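PDB 4YZE: HTH-type transcriptional repressor NemR from Escherichia coli, which represses transcription of the nemRA-gloA operon by binding the NemR box, and takes part in the response to electrophiles and reactive chlorine species. Local coordinates for residues 14-19 and 36-42; 27-31 and 54-58. The protein carries 5 engineered substitutions. All coordinates share one frame; numbering follows the deposited sequence.

Overall arrangement
Both contacts belong to the small helical TetR-type DNA-binding domain, and their segments alternate along the chain. Interaction 1 joins helix 10-26 to helix 33-40, the latter within the predicted helix-turn-helix; it is partly buried, apolar around Leu15 and Leu36, with a weak polar link from His14 at its exposed margin. Interaction 2 is more buried and ties the turn between those two helices to the start of helix 54-79 through a lysine that donates to two carbonyls and lies over a ring. The centres of the two contacts are about 12 Å apart. Phe57 connects them: one part of its ring packs on Leu15, Leu16 and Gly19 of interaction 1, another part on Phe28 and Met31 in interaction 2.

Interaction 1: residues 14-19 and 36-42; sequences HLLATG and LLKTAEV
A histidine ring reaches across to the C-terminal end of a helix: His14 NE2 lies 3.0 Å from Ala40 O, near the ring plane, but the N-H points well off line (122°) and the bond is weak. This is the packing of helix 10-26 against helix 33-40, the first helix of the predicted helix-turn-helix of the TetR-type domain; the short axes run at 113° and 9.5 Å apart. Helix 33-40 ends in a Schellman motif, with Glu41 at positive phi and Val42 N bonded to Leu37 O, which turns Val42 back toward helix 10-26. There Leu15 CD2 fits among Leu36 CD1 (3.7 Å), Ala40 CB and Val42 CB, its side chain crossing that of Leu36 at about a right angle. Phe47 and Phe57 also pack on Leu15. With CG anti to the backbone N (chi1 -173°), Leu36 sends its other methyl, CD2, to 3.5 Å from Gly19 N. Thr18 divides its branches: CG2 meets the methyls of Thr39 and Leu36, while OG1 donates to His14 O (2.7 Å), on the opposite face of that carbonyl from Thr18 N, and rests 3.6 Å from Ala40 CB.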
ATOM      1  N   HIS A  14      -4.717 -11.779  26.142  1.00 60.38           N
ATOM      2  CA  HIS A  14      -5.857 -10.876  26.147  1.00 55.27           C
ATOM      3  C   HIS A  14      -5.441  -9.447  25.812  1.00 53.67           C
ATOM      4  O   HIS A  14      -6.078  -8.806  24.978  1.00 55.83           O
ATOM      5  CB  HIS A  14      -6.591 -10.911  27.482  1.00 55.06           C
ATOM      6  CG  HIS A  14      -7.856 -10.118  27.483  1.00 64.89           C
ATOM      7  ND1 HIS A  14      -8.761 -10.157  26.436  1.00 67.30           N
ATOM      8  CD2 HIS A  14      -8.371  -9.252  28.383  1.00 65.80           C
ATOM      9  CE1 HIS A  14      -9.770  -9.359  26.698  1.00 67.79           C
ATOM     10  NE2 HIS A  14      -9.563  -8.794  27.880  1.00 67.30           N
ATOM     11  N   LEU A  15      -4.381  -8.956  26.455  1.00 52.20           N
ATOM     12  CA  LEU A  15      -3.852  -7.626  26.148  1.00 53.37           C
ATOM     13  C   LEU A  15      -3.420  -7.520  24.674  1.00 51.85           C
ATOM     14  O   LEU A  15      -3.755  -6.558  23.978  1.00 47.30           O
ATOM     15  CB  LEU A  15      -2.670  -7.295  27.061  1.00 54.73           C
ATOM     16  CG  LEU A  15      -2.969  -6.915  28.515  1.00 58.14           C
ATOM     17  CD1 LEU A  15      -1.702  -6.927  29.352  1.00 50.07           C
ATOM     18  CD2 LEU A  15      -3.645  -5.555  28.604  1.00 50.11           C
ATOM     19  N   LEU A  16      -2.679  -8.515  24.202  1.00 47.93           N
ATOM     20  CA  LEU A  16      -2.186  -8.491  22.829  1.00 49.51           C
ATOM     21  C   LEU A  16      -3.348  -8.450  21.839  1.00 50.06           C
ATOM     22  O   LEU A  16      -3.348  -7.643  20.908  1.00 43.56           O
ATOM     23  CB  LEU A  16      -1.273  -9.686  22.569  1.00 53.11           C
ATOM     24  CG  LEU A  16       0.019  -9.644  23.391  1.00 55.82           C
ATOM     25  CD1 LEU A  16       0.764 -10.971  23.311  1.00 52.81           C
ATOM     26  CD2 LEU A  16       0.929  -8.492  22.938  1.00 43.94           C
ATOM     27  N   ALA A  17      -4.358  -9.285  22.084  1.00 55.25           N
ATOM     28  CA  ALA A  17      -5.529  -9.375  21.208  1.00 59.97           C
ATOM     29  C   ALA A  17      -6.288  -8.058  21.158  1.00 59.79           C
ATOM     30  O   ALA A  17      -6.646  -7.571  20.080  1.00 56.85           O
ATOM     31  CB  ALA A  17      -6.449 -10.503  21.656  1.00 53.60           C
ATOM     32  N   THR A  18      -6.539  -7.495  22.337  1.00 54.97           N
ATOM     33  CA  THR A  18      -7.215  -6.207  22.443  1.00 52.30           C
ATOM     34  C   THR A  18      -6.422  -5.142  21.692  1.00 52.00           C
ATOM     35  O   THR A  18      -6.993  -4.368  20.922  1.00 53.68           O
ATOM     36  CB  THR A  18      -7.357  -5.781  23.902  1.00 53.93           C
ATOM     37  OG1 THR A  18      -7.880  -6.875  24.668  1.00 57.08           O
ATOM     38  CG2 THR A  18      -8.286  -4.581  24.018  1.00 49.94           C
ATOM     39  N   GLY A  19      -5.106  -5.116  21.912  1.00 45.38           N
ATOM     40  CA  GLY A  19      -4.238  -4.159  21.249  1.00 48.12           C
ATOM     41  C   GLY A  19      -4.309  -4.263  19.739  1.00 51.04           C
ATOM     42  O   GLY A  19      -4.288  -3.247  19.040  1.00 50.61           O
ATOM     43  N   LEU A  36      -6.483   1.161  25.860  1.00 61.17           N
ATOM     44  CA  LEU A  36      -6.156  -0.255  25.794  1.00 53.61           C
ATOM     45  C   LEU A  36      -6.540  -0.970  27.091  1.00 59.77           C
ATOM     46  O   LEU A  36      -7.203  -2.009  27.054  1.00 62.35           O
ATOM     47  CB  LEU A  36      -4.668  -0.430  25.502  1.00 49.67           C
ATOM     48  CG  LEU A  36      -4.101  -1.826  25.230  1.00 68.99           C
ATOM     49  CD1 LEU A  36      -3.652  -2.514  26.504  1.00 69.47           C
ATOM     50  CD2 LEU A  36      -5.108  -2.693  24.489  1.00 70.05           C
ATOM     51  N   LEU A  37      -6.138  -0.412  28.234  1.00 52.76           N
ATOM     52  CA  LEU A  37      -6.357  -1.095  29.504  1.00 53.56           C
ATOM     53  C   LEU A  37      -7.835  -1.144  29.878  1.00 54.98           C
ATOM     54  O   LEU A  37      -8.306  -2.135  30.436  1.00 63.20           O
ATOM     55  CB  LEU A  37      -5.562  -0.430  30.624  1.00 59.15           C
ATOM     56  CG  LEU A  37      -4.058  -0.275  30.462  1.00 53.54           C
ATOM     57  CD1 LEU A  37      -3.482   0.410  31.693  1.00 60.19           C
ATOM     58  CD2 LEU A  37      -3.389  -1.613  30.234  1.00 58.65           C
ATOM     59  N   LYS A  38      -8.563  -0.075  29.580  1.00 63.22           N
ATOM     60  CA  LYS A  38      -9.981  -0.020  29.922  1.00 60.21           C
ATOM     61  C   LYS A  38     -10.765  -0.997  29.053  1.00 63.18           C
ATOM     62  O   LYS A  38     -11.703  -1.639  29.516  1.00 73.82           O
ATOM     63  CB  LYS A  38     -10.526   1.402  29.766  1.00 65.46           C
ATOM     64  N   THR A  39     -10.362  -1.108  27.793  1.00 62.37           N
ATOM     65  CA  THR A  39     -10.983  -2.042  26.862  1.00 66.53           C
ATOM     66  C   THR A  39     -10.665  -3.500  27.233  1.00 66.69           C
ATOM     67  O   THR A  39     -11.525  -4.382  27.132  1.00 66.74           O
ATOM     68  CB  THR A  39     -10.525  -1.754  25.421  1.00 67.12           C
ATOM     69  OG1 THR A  39     -10.657  -0.350  25.145  1.00 63.67           O
ATOM     70  CG2 THR A  39     -11.348  -2.562  24.409  1.00 67.16           C
ATOM     71  N   ALA A  40      -9.431  -3.750  27.668  1.00 59.42           N
ATOM     72  CA  ALA A  40      -9.033  -5.099  28.057  1.00 59.09           C
ATOM     73  C   ALA A  40      -9.463  -5.439  29.481  1.00 65.06           C
ATOM     74  O   ALA A  40      -9.386  -6.601  29.896  1.00 67.62           O
ATOM     75  CB  ALA A  40      -7.534  -5.272  27.911  1.00 57.96           C
ATOM     76  N   GLU A  41      -9.901  -4.421  30.222  1.00 60.90           N
ATOM     77  CA  GLU A  41     -10.236  -4.564  31.635  1.00 64.17           C
ATOM     78  C   GLU A  41      -9.075  -5.167  32.412  1.00 61.51           C
ATOM     79  O   GLU A  41      -9.218  -6.164  33.124  1.00 59.69           O
ATOM     80  CB  GLU A  41     -11.518  -5.377  31.811  1.00 72.45           C
ATOM     81  CG  GLU A  41     -12.724  -4.704  31.187  1.00 77.55           C
ATOM     82  CD  GLU A  41     -13.998  -5.500  31.370  1.00 90.76           C
ATOM     83  OE1 GLU A  41     -14.201  -6.070  32.468  1.00 94.73           O
ATOM     84  OE2 GLU A  41     -14.795  -5.551  30.407  1.00 96.30           O
ATOM     85  N   VAL A  42      -7.918  -4.539  32.265  1.00 61.36           N
ATOM     86  CA  VAL A  42      -6.704  -5.022  32.891  1.00 63.56           C
ATOM     87  C   VAL A  42      -6.015  -3.863  33.598  1.00 61.70           C
ATOM     88  O   VAL A  42      -5.738  -2.835  32.981  1.00 58.76           O
ATOM     89  CB  VAL A  42      -5.745  -5.610  31.846  1.00 63.36           C
ATOM     90  CG1 VAL A  42      -4.409  -5.940  32.487  1.00 53.91           C
ATOM     91  CG2 VAL A  42      -6.361  -6.850  31.178  1.00 64.89           C
TER

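Interaction 2: residues 27-31 and 54-58; sequences GFTGM and KEAFG
The turn that leads from helix 10-26 into the helix-turn-helix of this TetR-type domain is pinned to the start of helix 54-79 by one lysine. Lys54 NZ donates to Phe28 O (2.9 Å) and to Met31 O (2.8 Å), two carbonyls three residues apart, so one ammonium group holds both carbonyls. Every torsion of the Lys54 chain is near 180°, and this full stretch carries the chain over one face of the Phe28 ring: CE makes a CH-pi contact 4.1 Å from the ring centroid, and NZ adds a cation-pi contact 19° off the ring normal. Shortened to an alanine, this position would probably leave both carbonyls without this donor and take the chain away from that face of Phe28. Phe28 in turn drives its CZ against helix 54-79, 3.7 Å from Gly58 CA, where a side chain would clash. Its edge also faces Phe57, CE1 to CD2 4.4 Å. The Met31 chain bends at chi3 (67°), which brings its methyl CE between Lys54 CE and the Phe57 ring. Thr29 N donates to the Glu116 carboxylate. At the Phe28 ring edge, in its plane, Lys54 O lies 3.5 Å from CZ.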
ATOM      1  N   GLY A  27      -5.175   2.844  14.242  1.00 54.73           N
ATOM      2  CA  GLY A  27      -3.732   2.983  14.146  1.00 58.85           C
ATOM      3  C   GLY A  27      -3.051   2.660  15.467  1.00 61.85           C
ATOM      4  O   GLY A  27      -3.691   2.681  16.521  1.00 61.32           O
ATOM      5  N   PHE A  28      -1.757   2.362  15.427  1.00 62.10           N
ATOM      6  CA  PHE A  28      -1.045   2.029  16.655  1.00 62.84           C
ATOM      7  C   PHE A  28      -0.692   3.261  17.498  1.00 67.04           C
ATOM      8  O   PHE A  28      -0.883   3.264  18.713  1.00 70.48           O
ATOM      9  CB  PHE A  28       0.214   1.189  16.386  1.00 47.97           C
ATOM     10  CG  PHE A  28       0.931   0.792  17.649  1.00 50.34           C
ATOM     11  CD1 PHE A  28       0.412  -0.205  18.469  1.00 49.24           C
ATOM     12  CD2 PHE A  28       2.099   1.437  18.040  1.00 54.79           C
ATOM     13  CE1 PHE A  28       1.059  -0.575  19.642  1.00 50.27           C
ATOM     14  CE2 PHE A  28       2.752   1.082  19.223  1.00 53.66           C
ATOM     15  CZ  PHE A  28       2.233   0.072  20.020  1.00 52.81           C
ATOM     16  N   THR A  29      -0.162   4.296  16.853  1.00 71.98           N
ATOM     17  CA  THR A  29       0.183   5.532  17.551  1.00 81.65           C
ATOM     18  C   THR A  29      -1.074   6.189  18.086  1.00 78.92           C
ATOM     19  O   THR A  29      -1.037   6.898  19.098  1.00 77.99           O
ATOM     20  CB  THR A  29       0.904   6.520  16.629  1.00 89.96           C
ATOM     21  OG1 THR A  29       0.322   6.455  15.322  1.00 94.47           O
ATOM     22  CG2 THR A  29       2.388   6.176  16.539  1.00 90.42           C
ATOM     23  N   GLY A  30      -2.184   5.945  17.392  1.00 75.29           N
ATOM     24  CA  GLY A  30      -3.478   6.456  17.800  1.00 72.82           C
ATOM     25  C   GLY A  30      -3.974   5.809  19.080  1.00 69.08           C
ATOM     26  O   GLY A  30      -4.605   6.460  19.889  1.00 67.22           O
ATOM     27  N   MET A  31      -3.691   4.524  19.261  1.00 65.80           N
ATOM     28  CA  MET A  31      -4.152   3.807  20.443  1.00 64.45           C
ATOM     29  C   MET A  31      -3.421   4.225  21.712  1.00 66.99           C
ATOM     30  O   MET A  31      -2.236   3.950  21.856  1.00 68.47           O
ATOM     31  CB  MET A  31      -3.981   2.306  20.243  1.00 62.09           C
ATOM     32  CG  MET A  31      -4.424   1.487  21.433  1.00 63.77           C
ATOM     33  SD  MET A  31      -3.763  -0.181  21.339  1.00 63.86           S
ATOM     34  CE  MET A  31      -2.011   0.138  21.547  1.00 62.81           C
ATOM     35  N   LYS A  54       4.580   0.696  26.068  1.00 58.46           N
ATOM     36  CA  LYS A  54       3.679   0.591  24.938  1.00 57.29           C
ATOM     37  C   LYS A  54       4.443   0.074  23.734  1.00 55.39           C
ATOM     38  O   LYS A  54       3.929  -0.745  22.958  1.00 51.03           O
ATOM     39  CB  LYS A  54       3.040   1.942  24.615  1.00 57.76           C
ATOM     40  CG  LYS A  54       2.102   1.867  23.410  1.00 57.76           C
ATOM     41  CD  LYS A  54       1.692   3.239  22.902  1.00 60.94           C
ATOM     42  CE  LYS A  54       0.668   3.089  21.800  1.00 58.73           C
ATOM     43  NZ  LYS A  54       0.423   4.336  21.019  1.00 61.08           N
ATOM     44  N   GLU A  55       5.678   0.543  23.586  1.00 49.10           N
ATOM     45  CA  GLU A  55       6.511   0.144  22.460  1.00 52.48           C
ATOM     46  C   GLU A  55       6.787  -1.350  22.509  1.00 51.23           C
ATOM     47  O   GLU A  55       6.683  -2.039  21.496  1.00 53.55           O
ATOM     48  CB  GLU A  55       7.832   0.918  22.443  1.00 51.13           C
ATOM     49  CG  GLU A  55       8.741   0.534  21.229  1.00 49.20           C
ATOM     50  CD  GLU A  55       9.778  -0.539  21.560  1.00 72.14           C
ATOM     51  OE1 GLU A  55       9.840  -0.985  22.724  1.00 71.78           O
ATOM     52  OE2 GLU A  55      10.547  -0.935  20.661  1.00 77.50           O
ATOM     53  N   ALA A  56       7.139  -1.840  23.696  1.00 51.63           N
ATOM     54  CA  ALA A  56       7.452  -3.257  23.876  1.00 57.66           C
ATOM     55  C   ALA A  56       6.232  -4.111  23.513  1.00 53.81           C
ATOM     56  O   ALA A  56       6.331  -5.136  22.818  1.00 51.63           O
ATOM     57  CB  ALA A  56       7.898  -3.518  25.314  1.00 54.79           C
ATOM     58  N   PHE A  57       5.080  -3.655  23.985  1.00 50.34           N
ATOM     59  CA  PHE A  57       3.812  -4.287  23.710  1.00 45.10           C
ATOM     60  C   PHE A  57       3.517  -4.411  22.206  1.00 45.17           C
ATOM     61  O   PHE A  57       3.054  -5.462  21.729  1.00 43.51           O
ATOM     62  CB  PHE A  57       2.711  -3.484  24.394  1.00 49.10           C
ATOM     63  CG  PHE A  57       1.349  -3.926  24.024  1.00 45.14           C
ATOM     64  CD1 PHE A  57       0.769  -5.011  24.664  1.00 48.48           C
ATOM     65  CD2 PHE A  57       0.643  -3.269  23.037  1.00 44.52           C
ATOM     66  CE1 PHE A  57      -0.502  -5.431  24.331  1.00 47.70           C
ATOM     67  CE2 PHE A  57      -0.626  -3.680  22.690  1.00 54.87           C
ATOM     68  CZ  PHE A  57      -1.202  -4.765  23.339  1.00 53.25           C
ATOM     69  N   GLY A  58       3.765  -3.329  21.468  1.00 45.16           N
ATOM     70  CA  GLY A  58       3.577  -3.331  20.028  1.00 46.86           C
ATOM     71  C   GLY A  58       4.410  -4.390  19.315  1.00 42.85           C
ATOM     72  O   GLY A  58       3.919  -5.040  18.399  1.00 42.00           O
TER